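Local coordinates for protein ribulose bisphosphate carboxylase (Pyrococcus horikoshii, PDB 2D69) that probably catalyses the addition of carbon dioxide and water to ribulose 1,5-bisphosphate, yielding two molecules of 3-phosphoglycerate in archaeal AMP breakdown, at residues D13-P21 and S68-E76. Numbering follows the deposited sequence.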
loop_
_atom_site.group_PDB
_atom_site.type_symbol
_atom_site.label_atom_id
_atom_site.label_comp_id
_atom_site.label_asym_id
_atom_site.label_seq_id
_atom_site.Cartn_x
_atom_site.Cartn_y
_atom_site.Cartn_z
ATOM N N ASP A 13 50.442 -8.818 -22.707
ATOM C CA ASP A 13 49.451 -9.041 -23.740
ATOM C C ASP A 13 48.389 -7.944 -23.761
ATOM O O ASP A 13 47.687 -7.754 -24.752
ATOM C CB ASP A 13 48.765 -10.372 -23.558
ATOM C CG ASP A 13 48.042 -10.812 -24.820
ATOM O OD1 ASP A 13 46.961 -11.416 -24.692
ATOM O OD2 ASP A 13 48.488 -10.583 -25.978
ATOM N N PHE A 14 48.310 -7.221 -22.652
ATOM C CA PHE A 14 47.434 -6.065 -22.542
ATOM C C PHE A 14 48.032 -4.760 -23.114
ATOM O O PHE A 14 47.358 -3.725 -23.151
ATOM C CB PHE A 14 47.053 -5.895 -21.086
ATOM C CG PHE A 14 46.177 -6.991 -20.563
ATOM C CD1 PHE A 14 44.811 -6.829 -20.495
ATOM C CD2 PHE A 14 46.711 -8.153 -20.099
ATOM C CE1 PHE A 14 44.025 -7.811 -19.971
ATOM C CE2 PHE A 14 45.920 -9.146 -19.616
ATOM C CZ PHE A 14 44.580 -8.987 -19.565
ATOM N N VAL A 15 49.270 -4.822 -23.599
ATOM C CA VAL A 15 49.971 -3.661 -24.154
ATOM C C VAL A 15 50.104 -3.791 -25.664
ATOM O O VAL A 15 50.640 -4.771 -26.190
ATOM C CB VAL A 15 51.352 -3.486 -23.512
ATOM C CG1 VAL A 15 52.145 -2.270 -24.104
ATOM C CG2 VAL A 15 51.184 -3.343 -22.005
ATOM N N ASP A 16 49.563 -2.797 -26.355
ATOM C CA ASP A 16 49.744 -2.661 -27.780
ATOM C C ASP A 16 49.752 -1.186 -28.138
ATOM O O ASP A 16 48.684 -0.578 -28.318
ATOM C CB ASP A 16 48.643 -3.391 -28.546
ATOM C CG ASP A 16 48.796 -3.243 -30.049
ATOM O OD1 ASP A 16 47.990 -3.864 -30.770
ATOM O OD2 ASP A 16 49.654 -2.492 -30.590
ATOM N N LEU A 17 50.961 -0.631 -28.264
ATOM C CA LEU A 17 51.145 0.795 -28.540
ATOM C C LEU A 17 50.789 1.263 -29.964
ATOM O O LEU A 17 50.761 2.476 -30.234
ATOM C CB LEU A 17 52.563 1.254 -28.145
ATOM C CG LEU A 17 52.825 1.059 -26.641
ATOM C CD1 LEU A 17 54.195 1.556 -26.249
ATOM C CD2 LEU A 17 51.729 1.758 -25.753
ATOM N N ASN A 18 50.471 0.331 -30.855
ATOM C CA ASN A 18 49.875 0.668 -32.156
ATOM C C ASN A 18 48.332 0.577 -32.210
ATOM O O ASN A 18 47.728 0.944 -33.218
ATOM C CB ASN A 18 50.482 -0.221 -33.242
ATOM C CG ASN A 18 51.986 -0.059 -33.334
ATOM O OD1 ASN A 18 52.710 -1.030 -33.352
ATOM N ND2 ASN A 18 52.453 1.176 -33.365
ATOM N N TYR A 19 47.704 0.107 -31.138
ATOM C CA TYR A 19 46.257 -0.010 -31.105
ATOM C C TYR A 19 45.602 1.358 -31.199
ATOM O O TYR A 19 46.041 2.314 -30.551
ATOM C CB TYR A 19 45.798 -0.723 -29.832
ATOM C CG TYR A 19 44.294 -0.925 -29.734
ATOM C CD1 TYR A 19 43.527 -0.162 -28.864
ATOM C CD2 TYR A 19 43.641 -1.857 -30.531
ATOM C CE1 TYR A 19 42.118 -0.341 -28.755
ATOM C CE2 TYR A 19 42.254 -2.037 -30.459
ATOM C CZ TYR A 19 41.491 -1.268 -29.572
ATOM O OH TYR A 19 40.120 -1.466 -29.484
ATOM N N GLU A 20 44.540 1.445 -31.999
ATOM C CA GLU A 20 43.794 2.687 -32.195
ATOM C C GLU A 20 42.377 2.468 -31.667
ATOM O O GLU A 20 41.562 1.803 -32.298
ATOM C CB GLU A 20 43.761 3.074 -33.671
ATOM C CG GLU A 20 45.010 3.813 -34.168
ATOM C CD GLU A 20 45.115 3.821 -35.693
ATOM O OE1 GLU A 20 46.265 3.764 -36.184
ATOM O OE2 GLU A 20 44.060 3.868 -36.402
ATOM N N PRO A 21 42.069 3.027 -30.513
ATOM C CA PRO A 21 40.752 2.788 -29.922
ATOM C C PRO A 21 39.599 3.353 -30.753
ATOM O O PRO A 21 39.742 4.411 -31.321
ATOM C CB PRO A 21 40.817 3.482 -28.542
ATOM C CG PRO A 21 42.157 4.107 -28.409
ATOM C CD PRO A 21 42.931 3.903 -29.696
ATOM N N SER A 68 36.585 -8.619 -23.624
ATOM C CA SER A 68 36.494 -7.773 -22.464
ATOM C C SER A 68 37.880 -7.228 -22.034
ATOM O O SER A 68 37.971 -6.637 -20.996
ATOM C CB SER A 68 35.822 -8.510 -21.294
ATOM O OG SER A 68 34.509 -9.029 -21.612
ATOM N N MET A 69 38.931 -7.420 -22.829
ATOM C CA MET A 69 40.295 -7.006 -22.451
ATOM C C MET A 69 40.529 -5.543 -22.638
ATOM O O MET A 69 40.241 -5.032 -23.703
ATOM C CB MET A 69 41.315 -7.641 -23.365
ATOM C CG MET A 69 41.589 -9.077 -23.123
ATOM S SD MET A 69 42.893 -9.575 -24.307
ATOM C CE MET A 69 44.407 -9.139 -23.453
ATOM N N ALA A 70 41.134 -4.887 -21.649
ATOM C CA ALA A 70 41.552 -3.505 -21.793
ATOM C C ALA A 70 42.892 -3.517 -22.538
ATOM O O ALA A 70 43.581 -4.538 -22.575
ATOM C CB ALA A 70 41.673 -2.829 -20.457
ATOM N N LYS A 71 43.213 -2.429 -23.222
ATOM C CA LYS A 71 44.459 -2.354 -23.992
ATOM C C LYS A 71 45.203 -1.061 -23.716
ATOM O O LYS A 71 44.625 0.018 -23.863
ATOM C CB LYS A 71 44.163 -2.469 -25.484
ATOM C CG LYS A 71 44.005 -3.921 -25.985
ATOM C CD LYS A 71 45.339 -4.620 -26.379
ATOM C CE LYS A 71 45.184 -6.168 -26.553
ATOM N NZ LYS A 71 44.250 -6.769 -25.477
ATOM N N VAL A 72 46.478 -1.160 -23.352
ATOM C CA VAL A 72 47.333 0.016 -23.213
ATOM C C VAL A 72 47.748 0.440 -24.604
ATOM O O VAL A 72 48.426 -0.312 -25.288
ATOM C CB VAL A 72 48.622 -0.259 -22.395
ATOM C CG1 VAL A 72 49.433 1.039 -22.256
ATOM C CG2 VAL A 72 48.292 -0.862 -21.033
ATOM N N PHE A 73 47.341 1.640 -25.024
ATOM C CA PHE A 73 47.618 2.117 -26.369
ATOM C C PHE A 73 48.571 3.327 -26.454
ATOM O O PHE A 73 49.055 3.682 -27.556
ATOM C CB PHE A 73 46.305 2.386 -27.088
ATOM C CG PHE A 73 45.571 3.610 -26.621
ATOM C CD1 PHE A 73 45.830 4.849 -27.204
ATOM C CD2 PHE A 73 44.598 3.522 -25.610
ATOM C CE1 PHE A 73 45.152 5.995 -26.789
ATOM C CE2 PHE A 73 43.891 4.660 -25.190
ATOM C CZ PHE A 73 44.161 5.898 -25.781
ATOM N N TYR A 74 48.817 3.948 -25.301
ATOM C CA TYR A 74 49.739 5.068 -25.159
ATOM C C TYR A 74 50.586 4.868 -23.908
ATOM O O TYR A 74 50.067 4.548 -22.845
ATOM C CB TYR A 74 48.939 6.356 -25.031
ATOM C CG TYR A 74 49.731 7.611 -24.719
ATOM C CD1 TYR A 74 49.903 8.607 -25.699
ATOM C CD2 TYR A 74 50.250 7.834 -23.454
ATOM C CE1 TYR A 74 50.584 9.787 -25.427
ATOM C CE2 TYR A 74 50.933 9.007 -23.163
ATOM C CZ TYR A 74 51.096 9.984 -24.159
ATOM O OH TYR A 74 51.782 11.142 -23.889
ATOM N N LEU A 75 51.883 5.077 -24.029
ATOM C CA LEU A 75 52.780 4.934 -22.892
ATOM C C LEU A 75 54.024 5.790 -23.084
ATOM O O LEU A 75 54.802 5.529 -23.971
ATOM C CB LEU A 75 53.201 3.471 -22.715
ATOM C CG LEU A 75 54.219 3.251 -21.590
ATOM C CD1 LEU A 75 53.582 3.736 -20.267
ATOM C CD2 LEU A 75 54.667 1.804 -21.463
ATOM N N GLU A 76 54.196 6.816 -22.262
ATOM C CA GLU A 76 55.330 7.731 -22.407
ATOM C C GLU A 76 55.824 8.209 -21.057
ATOM O O GLU A 76 55.081 8.306 -20.101
ATOM C CB GLU A 76 54.982 8.968 -23.257
ATOM C CG GLU A 76 54.346 8.690 -24.624
ATOM C CD GLU A 76 55.314 8.163 -25.676
ATOM O OE1 GLU A 76 56.529 7.998 -25.402
ATOM O OE2 GLU A 76 54.844 7.914 -26.801
HETATM O O HOH W 1 48.034 4.148 -30.264
#
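V15 and V72 form a single beta bridge, in which V72 N donates to F14 O (2.7 Å) and D16 N donates back to V72 O (2.9 Å). It illustrates how a loop can line the strand that is outermost in its sheet within this chain, here strand 71-78 in the N-terminal domain of a RuBisCO large chain. Beyond the bridge the loop folds into a type I turn, D16 to Y19, with an Asx turn in which N18 N donates to D16 OD2. Hydrophobic contacts flank the bridge. M69, its chain bent at chi3 (86°), brings CE over the centre of the F14 ring, 3.7 Å from the centroid, in a CH-pi contact. The F14 side chain also packs against A47 and S48 of helix 39-49, and an alanine here would probably open a gap beneath the M69 methyl and weaken the packing against this helix. L17 CD2 lies 3.8 Å from L75 CB. A water hydrogen-bonds with Y19 O and F73 O, bridging the two backbones. F73, with CG set between its backbone N and carbonyl carbon (chi1 73°), turns one ring face to P21, whose CG sits 3.6 Å from the F73 ring centroid, only 5° off the normal.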